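Local coordinates for protein aspartate aminotransferase (Giardia lamblia, PDB 3MEB) that probably catalyses, as a homodimer using pyridoxal 5'-phosphate, the reversible transfer of an amino group between L-aspartate and 2-oxoglutarate, giving oxaloacetate and L-glutamate, at residues Gln104-Gly109 / Gln273-Asn278; Val333-Ile336 / Arg341-Gln344. One frame throughout, in Å; residues are numbered along the deposited sequence.

Overall arrangement
Contact 1 comes first along the chain and closes before contact 2 opens; their centres lie about 12 Å apart. Contact 1 sets helix 97-108 against the end of strand 269-274 in the seven-stranded mixed sheet, and the loop after that strand carries cofactor-pocket residues. Contact 2 is the turn between helices 327-337 and 340-370, farther from the chain centre and away from the annotated sites. The two join by apolar packing: Phe-105 CE2 lies 3.9 Å from Leu-343 CD2, and Phe-275 CD2 lies 4.0 Å from Val-333 CG2. Helix 97-108 and the residues following strand 269-274 thus connect this helical pair to the sheet that bears the cofactor site.

Contact 1. Residues Gln104-Gly109 / Gln273-Asn278; sequences QFLMFG and QSFSKN. With EDO (1,2-ethanediol), chain I; SO4 (sulfate ion), chain E; SO4 (sulfate ion), chain C.
Met-107 and Gln-273 mark the closest backbone approach, 7.9 Å between their CA atoms, where the last turn of helix 97-108 packs against the end of strand 269-274. This is helix-on-sheet packing in the large domain of a fold-type-I aminotransferase. The helix ends at Phe-108, and Gly-109 leaves it with positive phi (93°). Beyond the strand, Ser-274 OG accepts a hydrogen bond from the backbone N of Ser-276 (3.0 Å to OG) in an ST turn.

Gln-273 brings its amide up to the helix, where NE2 meets Leu-106 CB (3.9 Å) and Met-107 CE from two directions. The Met-107 chain is bent at chi2 (61°) and chi3 (52°), which puts CE also 3.8 Å from Gln-273 CG. These are van der Waals contacts; the amide's polar atoms are held elsewhere, OE1 by His-290 and NE2 by a weak bond to Ala-103 O. Met-107 CG sits over the centre of the Phe-108 ring, 3.6 Å above its plane. Leu-106 sends CD1 obliquely to CE1 of the Phe-275 ring, which is also met by Phe-279.

Ser-274, Ser-276 and Lys-277 belong to the pyridoxal phosphate pocket, and the cofactor also touches this contact. Two sulfates, probably from the crystallisation liquor, lie here. One is within hydrogen-bonding distance of both serine hydroxyls and is bound by Ser-127, Thr-129 and Arg-285 of the same chain and by Tyr-90 of the second subunit, consistent with the phosphate site. In aspartate aminotransferases the lysine at this position forms the Schiff base with the cofactor; here Lys-277 NZ bonds to Gly-57 O, to Tyr-90 OH of the second subunit and, at 3.1 Å, to O3 of the other sulfate.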
loop_
_atom_site.group_PDB
_atom_site.type_symbol
_atom_site.label_atom_id
_atom_site.label_comp_id
_atom_site.label_asym_id
_atom_site.label_seq_id
_atom_site.Cartn_x
_atom_site.Cartn_y
_atom_site.Cartn_z
ATOM N N GLN A 104 -19.442 0.381 -1.663
ATOM C CA GLN A 104 -20.632 -0.333 -1.199
ATOM C C GLN A 104 -21.748 -0.397 -2.234
ATOM O O GLN A 104 -22.339 -1.448 -2.429
ATOM C CB GLN A 104 -21.194 0.317 0.035
ATOM C CG GLN A 104 -20.308 0.174 1.258
ATOM C CD GLN A 104 -20.840 0.946 2.435
ATOM O OE1 GLN A 104 -21.746 1.745 2.283
ATOM N NE2 GLN A 104 -20.277 0.711 3.619
ATOM N N PHE A 105 -22.047 0.734 -2.870
ATOM C CA PHE A 105 -23.032 0.753 -3.948
ATOM C C PHE A 105 -22.749 -0.304 -4.991
ATOM O O PHE A 105 -23.653 -1.021 -5.373
ATOM C CB PHE A 105 -23.155 2.172 -4.561
ATOM C CG PHE A 105 -23.812 2.214 -5.890
ATOM C CD1 PHE A 105 -25.179 2.319 -5.990
ATOM C CD2 PHE A 105 -23.074 2.152 -7.039
ATOM C CE1 PHE A 105 -25.816 2.357 -7.234
ATOM C CE2 PHE A 105 -23.703 2.203 -8.293
ATOM C CZ PHE A 105 -25.061 2.292 -8.379
ATOM N N LEU A 106 -21.516 -0.406 -5.474
ATOM C CA LEU A 106 -21.205 -1.296 -6.569
ATOM C C LEU A 106 -21.333 -2.747 -6.152
ATOM O O LEU A 106 -21.866 -3.556 -6.890
ATOM C CB LEU A 106 -19.779 -1.050 -7.097
ATOM C CG LEU A 106 -19.556 0.225 -7.936
ATOM C CD1 LEU A 106 -18.099 0.384 -8.235
ATOM C CD2 LEU A 106 -20.357 0.144 -9.223
ATOM N N MET A 107 -20.895 -3.064 -4.937
ATOM C CA MET A 107 -20.852 -4.450 -4.496
ATOM C C MET A 107 -22.219 -4.922 -4.035
ATOM O O MET A 107 -22.665 -6.002 -4.440
ATOM C CB MET A 107 -19.887 -4.616 -3.340
ATOM C CG MET A 107 -19.819 -6.021 -2.809
ATOM S SD MET A 107 -19.275 -7.176 -4.054
ATOM C CE MET A 107 -17.785 -6.527 -4.719
ATOM N N PHE A 108 -22.865 -4.117 -3.186
ATOM C CA PHE A 108 -24.109 -4.536 -2.507
ATOM C C PHE A 108 -25.395 -3.959 -3.079
ATOM O O PHE A 108 -26.528 -4.392 -2.717
ATOM C CB PHE A 108 -23.973 -4.191 -1.027
ATOM C CG PHE A 108 -22.761 -4.779 -0.385
ATOM C CD1 PHE A 108 -22.670 -6.127 -0.131
ATOM C CD2 PHE A 108 -21.691 -3.972 -0.024
ATOM C CE1 PHE A 108 -21.547 -6.691 0.477
ATOM C CE2 PHE A 108 -20.530 -4.533 0.572
ATOM C CZ PHE A 108 -20.484 -5.912 0.823
ATOM N N GLY A 109 -25.280 -3.000 -3.983
ATOM C CA GLY A 109 -26.449 -2.275 -4.437
ATOM C C GLY A 109 -26.783 -0.982 -3.698
ATOM O O GLY A 109 -26.222 -0.639 -2.632
ATOM N N GLN A 273 -12.506 -6.289 -2.555
ATOM C CA GLN A 273 -13.074 -5.727 -3.799
ATOM C C GLN A 273 -12.024 -4.928 -4.559
ATOM O O GLN A 273 -11.545 -3.916 -4.045
ATOM C CB GLN A 273 -14.278 -4.865 -3.435
ATOM C CG GLN A 273 -14.914 -4.094 -4.633
ATOM C CD GLN A 273 -16.006 -3.133 -4.197
ATOM O OE1 GLN A 273 -15.998 -2.633 -3.067
ATOM N NE2 GLN A 273 -16.923 -2.837 -5.098
ATOM N N SER A 274 -11.632 -5.391 -5.740
ATOM C CA SER A 274 -10.604 -4.721 -6.581
ATOM C C SER A 274 -11.230 -3.905 -7.703
ATOM O O SER A 274 -12.209 -4.348 -8.325
ATOM C CB SER A 274 -9.669 -5.781 -7.190
ATOM O OG SER A 274 -8.937 -5.300 -8.330
ATOM N N PHE A 275 -10.690 -2.715 -7.934
ATOM C CA PHE A 275 -11.039 -1.891 -9.101
ATOM C C PHE A 275 -9.897 -1.859 -10.150
ATOM O O PHE A 275 -9.893 -1.046 -11.075
ATOM C CB PHE A 275 -11.421 -0.482 -8.642
ATOM C CG PHE A 275 -12.572 -0.448 -7.643
ATOM C CD1 PHE A 275 -13.765 -1.076 -7.939
ATOM C CD2 PHE A 275 -12.444 0.188 -6.401
ATOM C CE1 PHE A 275 -14.852 -1.068 -7.009
ATOM C CE2 PHE A 275 -13.497 0.198 -5.467
ATOM C CZ PHE A 275 -14.717 -0.423 -5.790
ATOM N N SER A 276 -8.986 -2.821 -10.073
ATOM C CA SER A 276 -7.892 -2.913 -11.053
ATOM C C SER A 276 -8.386 -3.232 -12.472
ATOM O O SER A 276 -7.880 -2.670 -13.470
ATOM C CB SER A 276 -6.898 -3.995 -10.660
ATOM O OG SER A 276 -6.121 -3.596 -9.550
ATOM N N LYS A 277 -9.343 -4.143 -12.573
ATOM C CA LYS A 277 -9.736 -4.639 -13.879
ATOM C C LYS A 277 -10.980 -3.936 -14.401
ATOM O O LYS A 277 -10.994 -3.469 -15.531
ATOM C CB LYS A 277 -9.943 -6.145 -13.843
ATOM C CG LYS A 277 -8.631 -6.927 -13.646
ATOM C CD LYS A 277 -8.495 -7.410 -12.264
ATOM C CE LYS A 277 -7.479 -8.551 -12.196
ATOM N NZ LYS A 277 -6.106 -8.222 -12.681
ATOM N N ASN A 278 -12.037 -3.864 -13.590
ATOM C CA ASN A 278 -13.246 -3.222 -14.067
ATOM C C ASN A 278 -13.092 -1.711 -14.338
ATOM O O ASN A 278 -13.603 -1.237 -15.359
ATOM C CB ASN A 278 -14.491 -3.550 -13.218
ATOM C CG ASN A 278 -14.312 -3.301 -11.742
ATOM O OD1 ASN A 278 -13.461 -2.529 -11.304
ATOM N ND2 ASN A 278 -15.132 -4.012 -10.933
HETATM C C1 EDO I . -27.468 -6.977 1.305
HETATM O O1 EDO I . -28.513 -6.072 1.544
HETATM C C2 EDO I . -26.484 -6.462 0.281
HETATM O O2 EDO I . -26.968 -6.610 -1.067
HETATM S S SO4 E . -5.009 -6.427 -7.506
HETATM O O1 SO4 E . -6.415 -6.499 -7.184
HETATM O O2 SO4 E . -4.695 -7.614 -8.266
HETATM O O3 SO4 E . -4.733 -5.278 -8.365
HETATM O O4 SO4 E . -4.209 -6.441 -6.297
HETATM S S SO4 C . -3.721 -11.908 -12.724
HETATM O O1 SO4 C . -4.206 -13.218 -12.234
HETATM O O2 SO4 C . -2.956 -12.025 -13.958
HETATM O O3 SO4 C . -4.867 -11.046 -12.896
HETATM O O4 SO4 C . -2.885 -11.375 -11.672
#

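Contact 2. Residues Val333-Ile336 / Arg341-Gln344; sequences VQVI and RLLQ
Ile-336 and Leu-342 meet in an apolar contact at the tight connection between two consecutive helices, 327-337 and 340-370. In the aminotransferase fold the long helix, here 340-370, probably runs from the large domain toward the small one, as in relatives. The CA atoms of Ile-336 and Leu-342 are 5.1 Å apart, so side chains pack largely against backbone. Asp-339, in the short linker, accepts a hydrogen bond from Leu-342 N through its OD1.

Leu-342 points at the preceding helix and touches it at two levels. Its CB lies 3.8 Å from Ile-336 O, while farther out CD1 reaches 3.9 Å from Val-335 O. Val-335 and Leu-342 run side by side in the same direction. With CG1 anti to its backbone N (chi1 164°), Val-335 places that methyl 4.1 Å from Leu-342 CD1. The pair faces helix 70-81, where Val-335 meets Ile-78 and Ile-79 and Leu-342 meets Glu-74.

Ile-336 contributes its short branch, CG2, which lies against the peptide carbonyl of Leu-342, 3.7 Å from its O, rather than against its methyls. Its side chain also touches Val-72 of helix 70-81 and the loop residue Phe-279. Leu-343 meets the end of the first helix through CB, 3.8 Å from Ile-336 O; its N comes within 3.4 Å of that same Ile-336 O, but at an angle too poor for a hydrogen bond. At the outer side Arg-341 forms a salt bridge with Glu-74, and one face of its guanidinium receives Leu-342 CD2, 3.8 Å above the plane and offset toward the rim.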
loop_
_atom_site.group_PDB
_atom_site.type_symbol
_atom_site.label_atom_id
_atom_site.label_comp_id
_atom_site.label_asym_id
_atom_site.label_seq_id
_atom_site.Cartn_x
_atom_site.Cartn_y
_atom_site.Cartn_z
ATOM N N VAL A 333 -12.695 6.599 -8.752
ATOM C CA VAL A 333 -13.872 5.776 -8.525
ATOM C C VAL A 333 -15.065 6.572 -8.000
ATOM O O VAL A 333 -16.199 6.422 -8.498
ATOM C CB VAL A 333 -13.543 4.597 -7.581
ATOM C CG1 VAL A 333 -14.805 3.817 -7.193
ATOM C CG2 VAL A 333 -12.507 3.713 -8.217
ATOM N N GLN A 334 -14.831 7.427 -7.010
ATOM C CA GLN A 334 -15.908 8.170 -6.406
ATOM C C GLN A 334 -16.486 9.203 -7.384
ATOM O O GLN A 334 -17.699 9.413 -7.430
ATOM C CB GLN A 334 -15.441 8.807 -5.082
ATOM C CG GLN A 334 -14.672 10.103 -5.165
ATOM C CD GLN A 334 -14.191 10.516 -3.788
ATOM O OE1 GLN A 334 -13.867 9.652 -2.959
ATOM N NE2 GLN A 334 -14.173 11.824 -3.517
ATOM N N VAL A 335 -15.613 9.834 -8.163
ATOM C CA VAL A 335 -16.070 10.827 -9.152
ATOM C C VAL A 335 -16.984 10.174 -10.235
ATOM O O VAL A 335 -18.002 10.755 -10.662
ATOM C CB VAL A 335 -14.873 11.572 -9.781
ATOM C CG1 VAL A 335 -15.293 12.325 -11.115
ATOM C CG2 VAL A 335 -14.249 12.558 -8.736
ATOM N N ILE A 336 -16.605 8.997 -10.689
ATOM C CA ILE A 336 -17.394 8.239 -11.648
ATOM C C ILE A 336 -18.744 7.840 -11.027
ATOM O O ILE A 336 -19.815 8.131 -11.583
ATOM C CB ILE A 336 -16.627 6.980 -12.162
ATOM C CG1 ILE A 336 -15.462 7.417 -13.072
ATOM C CG2 ILE A 336 -17.582 6.052 -12.944
ATOM C CD1 ILE A 336 -14.446 6.338 -13.472
ATOM N N ARG A 341 -24.070 10.497 -15.353
ATOM C CA ARG A 341 -23.559 10.345 -16.725
ATOM C C ARG A 341 -22.280 9.499 -16.754
ATOM O O ARG A 341 -22.121 8.612 -17.587
ATOM C CB ARG A 341 -23.237 11.713 -17.360
ATOM C CG ARG A 341 -22.849 11.631 -18.850
ATOM C CD ARG A 341 -22.597 13.006 -19.502
ATOM N NE ARG A 341 -21.351 13.598 -18.990
ATOM C CZ ARG A 341 -20.144 13.505 -19.561
ATOM N NH1 ARG A 341 -19.950 12.846 -20.712
ATOM N NH2 ARG A 341 -19.116 14.105 -18.968
ATOM N N LEU A 342 -21.350 9.779 -15.857
ATOM C CA LEU A 342 -20.117 8.990 -15.842
ATOM C C LEU A 342 -20.357 7.542 -15.410
ATOM O O LEU A 342 -19.682 6.646 -15.913
ATOM C CB LEU A 342 -19.022 9.638 -15.002
ATOM C CG LEU A 342 -18.573 11.027 -15.401
ATOM C CD1 LEU A 342 -17.405 11.441 -14.501
ATOM C CD2 LEU A 342 -18.199 11.055 -16.871
ATOM N N LEU A 343 -21.288 7.315 -14.489
ATOM C CA LEU A 343 -21.587 5.939 -14.052
ATOM C C LEU A 343 -22.148 5.167 -15.218
ATOM O O LEU A 343 -21.736 4.051 -15.486
ATOM C CB LEU A 343 -22.565 5.897 -12.886
ATOM C CG LEU A 343 -22.978 4.487 -12.398
ATOM C CD1 LEU A 343 -21.793 3.601 -11.925
ATOM C CD2 LEU A 343 -24.021 4.616 -11.277
ATOM N N GLN A 344 -23.073 5.765 -15.957
ATOM C CA GLN A 344 -23.595 5.085 -17.148
ATOM C C GLN A 344 -22.493 4.824 -18.182
ATOM O O GLN A 344 -22.422 3.739 -18.783
ATOM C CB GLN A 344 -24.759 5.859 -17.777
ATOM C CG GLN A 344 -25.475 5.043 -18.859
ATOM C CD GLN A 344 -25.945 3.670 -18.343
ATOM O OE1 GLN A 344 -25.625 2.628 -18.933
ATOM N NE2 GLN A 344 -26.673 3.670 -17.224
#